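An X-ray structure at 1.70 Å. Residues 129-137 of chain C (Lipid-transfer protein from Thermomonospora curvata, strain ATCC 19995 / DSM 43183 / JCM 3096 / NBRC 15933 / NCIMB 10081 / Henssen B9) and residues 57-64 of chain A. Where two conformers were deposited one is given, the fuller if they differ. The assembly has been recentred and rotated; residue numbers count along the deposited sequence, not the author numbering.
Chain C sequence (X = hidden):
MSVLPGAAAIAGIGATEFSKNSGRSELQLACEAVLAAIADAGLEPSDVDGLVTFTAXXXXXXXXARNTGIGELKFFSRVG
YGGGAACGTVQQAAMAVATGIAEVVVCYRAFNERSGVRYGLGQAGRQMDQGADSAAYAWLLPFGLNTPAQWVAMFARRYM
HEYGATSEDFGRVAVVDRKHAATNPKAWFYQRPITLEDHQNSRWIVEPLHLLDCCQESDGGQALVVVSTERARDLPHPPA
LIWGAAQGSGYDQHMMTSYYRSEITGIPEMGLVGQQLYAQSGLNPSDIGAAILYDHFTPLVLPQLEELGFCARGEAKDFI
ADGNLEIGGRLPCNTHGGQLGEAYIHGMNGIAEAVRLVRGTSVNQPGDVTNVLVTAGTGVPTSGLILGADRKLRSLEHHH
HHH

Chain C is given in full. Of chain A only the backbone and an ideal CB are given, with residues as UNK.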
ATOM      1  N   ASP C 129       2.476  -6.912 -15.118  1.00 57.90           N
ATOM      2  CA  ASP C 129       2.015  -8.249 -14.757  1.00 41.73           C
ATOM      3  C   ASP C 129       0.610  -8.504 -15.341  1.00 57.66           C
ATOM      4  O   ASP C 129       0.160  -7.807 -16.251  1.00 53.63           O
ATOM      5  CB  ASP C 129       2.041  -8.426 -13.224  1.00 44.13           C
ATOM      6  CG  ASP C 129       1.119  -7.454 -12.483  1.00 42.05           C
ATOM      7  OD1 ASP C 129       0.101  -7.030 -13.038  1.00 38.07           O
ATOM      8  OD2 ASP C 129       1.422  -7.101 -11.329  1.00 47.96           O
ATOM      9  N   GLN C 130      -0.074  -9.524 -14.841  1.00 35.42           N
ATOM     10  CA  GLN C 130      -1.387  -9.888 -15.357  1.00 35.20           C
ATOM     11  C   GLN C 130      -2.519  -9.475 -14.431  1.00 26.98           C
ATOM     12  O   GLN C 130      -3.640  -9.963 -14.581  1.00 29.81           O
ATOM     13  CB  GLN C 130      -1.452 -11.392 -15.625  1.00 40.80           C
ATOM     14  CG  GLN C 130      -0.412 -11.850 -16.635  1.00 62.95           C
ATOM     15  CD  GLN C 130      -0.931 -12.892 -17.604  1.00 75.11           C
ATOM     16  OE1 GLN C 130      -2.074 -13.356 -17.504  1.00 59.82           O
ATOM     17  NE2 GLN C 130      -0.087 -13.261 -18.565  1.00 68.43           N
ATOM     18  N   GLY C 131      -2.259  -8.568 -13.492  1.00 26.98           N
ATOM     19  CA  GLY C 131      -3.288  -8.106 -12.594  1.00 22.36           C
ATOM     20  C   GLY C 131      -4.192  -7.040 -13.224  1.00 25.30           C
ATOM     21  O   GLY C 131      -3.907  -6.526 -14.311  1.00 24.82           O
ATOM     22  N   ALA C 132      -5.226  -6.659 -12.470  1.00 22.95           N
ATOM     23  CA  ALA C 132      -6.222  -5.711 -12.968  1.00 22.52           C
ATOM     24  C   ALA C 132      -5.634  -4.318 -13.178  1.00 23.18           C
ATOM     25  O   ALA C 132      -6.050  -3.594 -14.095  1.00 22.75           O
ATOM     26  CB  ALA C 132      -7.414  -5.634 -12.000  1.00 23.28           C
ATOM     27  N   ASP C 133      -4.728  -3.884 -12.297  1.00 22.52           N
ATOM     28  CA  ASP C 133      -4.138  -2.550 -12.448  1.00 21.15           C
ATOM     29  C   ASP C 133      -3.355  -2.450 -13.761  1.00 21.69           C
ATOM     30  O   ASP C 133      -3.468  -1.467 -14.496  1.00 25.24           O
ATOM     31  CB  ASP C 133      -3.206  -2.229 -11.266  1.00 23.81           C
ATOM     32  CG  ASP C 133      -3.933  -2.087  -9.951  1.00 32.16           C
ATOM     33  OD1 ASP C 133      -3.264  -2.154  -8.897  1.00 29.09           O
ATOM     34  OD2 ASP C 133      -5.159  -1.910  -9.947  1.00 28.25           O
ATOM     35  N   SER C 134      -2.534  -3.458 -14.053  1.00 22.28           N
ATOM     36  CA  SER C 134      -1.786  -3.469 -15.311  0.63 23.63           C
ATOM     37  C   SER C 134      -2.721  -3.561 -16.498  1.00 28.07           C
ATOM     38  O   SER C 134      -2.537  -2.866 -17.512  1.00 24.90           O
ATOM     39  CB  SER C 134      -0.810  -4.643 -15.350  0.63 24.92           C
ATOM     40  OG  SER C 134       0.227  -4.437 -14.437  0.63 26.22           O
ATOM     41  N   ALA C 135      -3.732  -4.423 -16.396  1.00 24.18           N
ATOM     42  CA  ALA C 135      -4.637  -4.640 -17.511  1.00 23.39           C
ATOM     43  C   ALA C 135      -5.435  -3.389 -17.869  1.00 25.78           C
ATOM     44  O   ALA C 135      -5.898  -3.266 -19.008  1.00 25.47           O
ATOM     45  CB  ALA C 135      -5.588  -5.792 -17.193  1.00 26.81           C
ATOM     46  N   ALA C 136      -5.631  -2.466 -16.923  1.00 22.77           N
ATOM     47  CA  ALA C 136      -6.413  -1.264 -17.229  1.00 21.87           C
ATOM     48  C   ALA C 136      -5.765  -0.455 -18.352  1.00 23.70           C
ATOM     49  O   ALA C 136      -6.446   0.295 -19.055  1.00 24.05           O
ATOM     50  CB  ALA C 136      -6.568  -0.400 -15.969  1.00 24.25           C
ATOM     51  N   TYR C 137      -4.447  -0.555 -18.498  1.00 23.54           N
ATOM     52  CA  TYR C 137      -3.728   0.185 -19.529  1.00 22.21           C
ATOM     53  C   TYR C 137      -4.057  -0.309 -20.934  1.00 28.76           C
ATOM     54  O   TYR C 137      -3.752   0.389 -21.913  1.00 25.18           O
ATOM     55  CB  TYR C 137      -2.217   0.090 -19.270  1.00 23.82           C
ATOM     56  CG  TYR C 137      -1.754   1.006 -18.146  1.00 23.59           C
ATOM     57  CD1 TYR C 137      -1.552   2.360 -18.360  1.00 33.72           C
ATOM     58  CD2 TYR C 137      -1.537   0.508 -16.876  1.00 23.74           C
ATOM     59  CE1 TYR C 137      -1.136   3.198 -17.322  1.00 30.71           C
ATOM     60  CE2 TYR C 137      -1.118   1.337 -15.841  1.00 30.04           C
ATOM     61  CZ  TYR C 137      -0.920   2.676 -16.067  1.00 41.98           C
ATOM     62  OH  TYR C 137      -0.512   3.502 -15.031  1.00 40.99           O
TER
ATOM     63  N   UNK A  57      -1.542  -6.683  -3.470  1.00 22.31           N
ATOM     64  CA  UNK A  57      -2.700  -7.221  -4.151  1.00 20.71           C
ATOM     65  C   UNK A  57      -2.983  -6.424  -5.420  1.00 20.20           C
ATOM     66  O   UNK A  57      -3.034  -5.193  -5.387  1.00 20.90           O
ATOM     67  CB  UNK A  57      -3.918  -7.213  -3.226  1.00 20.71           C
ATOM     68  N   UNK A  58      -3.109  -7.135  -6.555  1.00 21.89           N
ATOM     69  CA  UNK A  58      -3.246  -6.492  -7.857  1.00 25.82           C
ATOM     70  C   UNK A  58      -4.689  -6.143  -8.196  1.00 25.74           C
ATOM     71  O   UNK A  58      -4.924  -5.456  -9.195  1.00 25.03           O
ATOM     72  CB  UNK A  58      -2.671  -7.400  -8.946  1.00 25.82           C
ATOM     73  N   UNK A  59      -5.658  -6.654  -7.443  1.00 21.15           N
ATOM     74  CA  UNK A  59      -7.066  -6.355  -7.672  1.00 19.23           C
ATOM     75  C   UNK A  59      -7.425  -5.150  -6.824  1.00 21.32           C
ATOM     76  O   UNK A  59      -7.913  -5.279  -5.708  1.00 22.17           O
ATOM     77  CB  UNK A  59      -7.959  -7.552  -7.342  1.00 19.23           C
ATOM     78  N   UNK A  60      -7.185  -3.960  -7.368  1.00 20.74           N
ATOM     79  CA  UNK A  60      -7.399  -2.750  -6.593  1.00 22.55           C
ATOM     80  C   UNK A  60      -8.853  -2.625  -6.134  1.00 20.07           C
ATOM     81  O   UNK A  60      -9.785  -3.178  -6.733  1.00 22.02           O
ATOM     82  CB  UNK A  60      -6.999  -1.523  -7.416  1.00 22.55           C
ATOM     83  N   UNK A  61      -9.039  -1.804  -5.091  1.00 19.32           N
ATOM     84  CA  UNK A  61     -10.355  -1.568  -4.527  1.00 21.39           C
ATOM     85  C   UNK A  61     -11.337  -1.134  -5.607  1.00 18.32           C
ATOM     86  O   UNK A  61     -12.489  -1.569  -5.612  1.00 22.14           O
ATOM     87  CB  UNK A  61     -10.280  -0.514  -3.421  1.00 21.39           C
ATOM     88  N   UNK A  62     -10.888  -0.293  -6.544  1.00 21.60           N
ATOM     89  CA  UNK A  62     -11.836   0.201  -7.545  1.00 19.43           C
ATOM     90  C   UNK A  62     -12.222  -0.894  -8.529  1.00 24.04           C
ATOM     91  O   UNK A  62     -13.350  -0.907  -9.034  1.00 22.72           O
ATOM     92  CB  UNK A  62     -11.243   1.393  -8.298  1.00 19.43           C
ATOM     93  N   UNK A  63     -11.306  -1.808  -8.834  1.00 23.20           N
ATOM     94  CA  UNK A  63     -11.641  -2.886  -9.759  1.00 23.36           C
ATOM     95  C   UNK A  63     -12.569  -3.890  -9.105  1.00 23.91           C
ATOM     96  O   UNK A  63     -13.544  -4.341  -9.720  1.00 25.38           O
ATOM     97  CB  UNK A  63     -10.373  -3.586 -10.253  1.00 23.36           C
ATOM     98  N   UNK A  64     -12.326  -4.210  -7.836  1.00 21.83           N
ATOM     99  CA  UNK A  64     -13.274  -5.043  -7.097  1.00 23.22           C
ATOM    100  C   UNK A  64     -14.637  -4.357  -7.029  1.00 21.53           C
ATOM    101  O   UNK A  64     -15.689  -4.989  -7.233  1.00 25.41           O
ATOM    102  CB  UNK A  64     -12.753  -5.335  -5.688  1.00 23.22           C
TER

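At position 57 the CA-to-CB bond points away from chain C, and nothing of chain C lies within 5.5 Å of the ideal CB. The contact therefore sets almost no requirement, and many side chains would suit. The residue is Asp A57, with chi1 at t; its OD1 accepts from the backbone N of position 59 at 3.0 Å, holding the turn. Its backbone O reaches chain C through water 1, which donates to Asp A57 O at 2.7 Å and to Asp C133 OD1 at 2.6 Å.

Position 58 lies against the turn before the chain C helix. Its CA is 5.0 Å from that of Gly C131, and its CB points sideways, with the ideal CB 3.8 Å from Gly C131 CA and 4.7 Å from Asp C129 OD2. A CB built on Gly C131 would come within 2.4 Å of this CB, so the glycine leaves the room the contact uses. A small or medium side chain fits, such as Ser, Thr, Val or Ala. The residue is Thr A58, chi1 at p. Its OG1 lies 3.6 Å from Gly C131 CA, and its CG2 lies 3.8 Å from Asp C129 OD2. Water 2 donates to Thr A58 OG1 at 2.7 Å and accepts from Ala C132 N at 3.0 Å, so a first-turn amide of the helix is served through solvent. A direct hydrogen bond between the stretches needs no particular side chain: Asp C133 N donates to Thr A58 O at 3.5 Å and 150°, a weak bond.

At position 59 CB points away, and the ideal CB is 5.1 Å from Ala C132 CB. Small or polar residues are plausible. The residue is Ser A59, chi1 at m; water 2 also donates to Ser A59 OG at 2.7 Å.

Position 60 points toward chain C, where the ideal CB is a tight 3.2 Å from Asp C133 OD2. Phi/psi of -60/160 directly before a helix suits a capping residue, and the carboxylate discourages bulk or negative charge: Ser, Thr or Asn come to mind. It is Ser A60, chi1 at p. Its OG accepts a weak capping bond from the backbone N of position 63 at 3.4 Å, and water 3 links that OG, at 3.0 Å, to Asp C133 OD2, to which it donates at 2.9 Å.

Positions 61, 62 and 64 have no chain C atom within 5.5 Å of their ideal CB, so the contact does not select among side chains. They are Glu A61, Ile A62 and Val A64.

Position 63 points toward chain C, its ideal CB 4.0 Å from Ala C132 CB and 5.5 Å from Asp C133 OD2. Methyls beside a carboxylate would suit His, Gln, Lys or a mid-sized apolar residue. His A63, chi1 at m, packs CD2 3.6 Å from Ala C132 CB. Asp C133 OD2 approaches CD2 of His A63 to 3.3 Å at the ring edge, while Ala C136 CB lies 4.2 Å from its CE1.

Chain A (57-64) DTSSEIHV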
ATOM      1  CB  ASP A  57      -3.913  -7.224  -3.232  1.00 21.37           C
ATOM      2  CG  ASP A  57      -4.967  -8.185  -3.727  1.00 27.92           C
ATOM      3  OD1 ASP A  57      -5.628  -7.848  -4.729  1.00 21.25           O
ATOM      4  OD2 ASP A  57      -5.105  -9.306  -3.184  1.00 23.36           O
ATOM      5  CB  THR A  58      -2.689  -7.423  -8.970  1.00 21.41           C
ATOM      6  OG1 THR A  58      -3.481  -8.602  -9.034  1.00 24.63           O
ATOM      7  CG2 THR A  58      -1.213  -7.806  -8.702  1.00 31.75           C
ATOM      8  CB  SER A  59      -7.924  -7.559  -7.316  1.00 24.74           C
ATOM      9  OG  SER A  59      -7.497  -8.687  -8.061  1.00 23.42           O
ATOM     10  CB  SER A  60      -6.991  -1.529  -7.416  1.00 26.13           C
ATOM     11  OG  SER A  60      -8.022  -1.219  -8.313  1.00 34.96           O
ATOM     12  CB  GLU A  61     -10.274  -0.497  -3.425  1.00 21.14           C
ATOM     13  CG  GLU A  61      -9.274  -0.843  -2.307  1.00 21.64           C
ATOM     14  CD  GLU A  61      -7.912  -0.247  -2.504  1.00 24.49           C
ATOM     15  OE1 GLU A  61      -7.433  -0.190  -3.662  1.00 22.40           O
ATOM     16  OE2 GLU A  61      -7.314   0.175  -1.491  1.00 23.26           O
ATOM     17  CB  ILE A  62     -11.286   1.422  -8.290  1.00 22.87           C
ATOM     18  CG1 ILE A  62      -9.943   1.122  -8.964  1.00 24.77           C
ATOM     19  CG2 ILE A  62     -11.199   2.615  -7.321  1.00 24.87           C
ATOM     20  CD1 ILE A  62      -9.486   2.259  -9.904  1.00 28.55           C
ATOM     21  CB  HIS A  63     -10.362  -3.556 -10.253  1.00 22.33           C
ATOM     22  CG  HIS A  63      -9.564  -2.672 -11.156  1.00 23.45           C
ATOM     23  ND1 HIS A  63     -10.120  -2.083 -12.274  1.00 28.80           N
ATOM     24  CD2 HIS A  63      -8.292  -2.224 -11.086  1.00 24.75           C
ATOM     25  CE1 HIS A  63      -9.209  -1.328 -12.867  1.00 27.37           C
ATOM     26  NE2 HIS A  63      -8.087  -1.403 -12.170  1.00 24.07           N
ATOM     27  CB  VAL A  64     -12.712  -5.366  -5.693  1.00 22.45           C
ATOM     28  CG1 VAL A  64     -13.747  -6.079  -4.826  1.00 26.69           C
ATOM     29  CG2 VAL A  64     -11.465  -6.241  -5.839  1.00 20.95           C
TER
HETATM   30  O   HOH W   1      -3.813  -2.841  -6.481  1.00 29.91           O
HETATM   31  O   HOH W   2      -5.862  -8.534 -10.224  1.00 21.52           O
HETATM   32  O   HOH W   3      -6.273   0.757  -9.796  1.00 32.21           O
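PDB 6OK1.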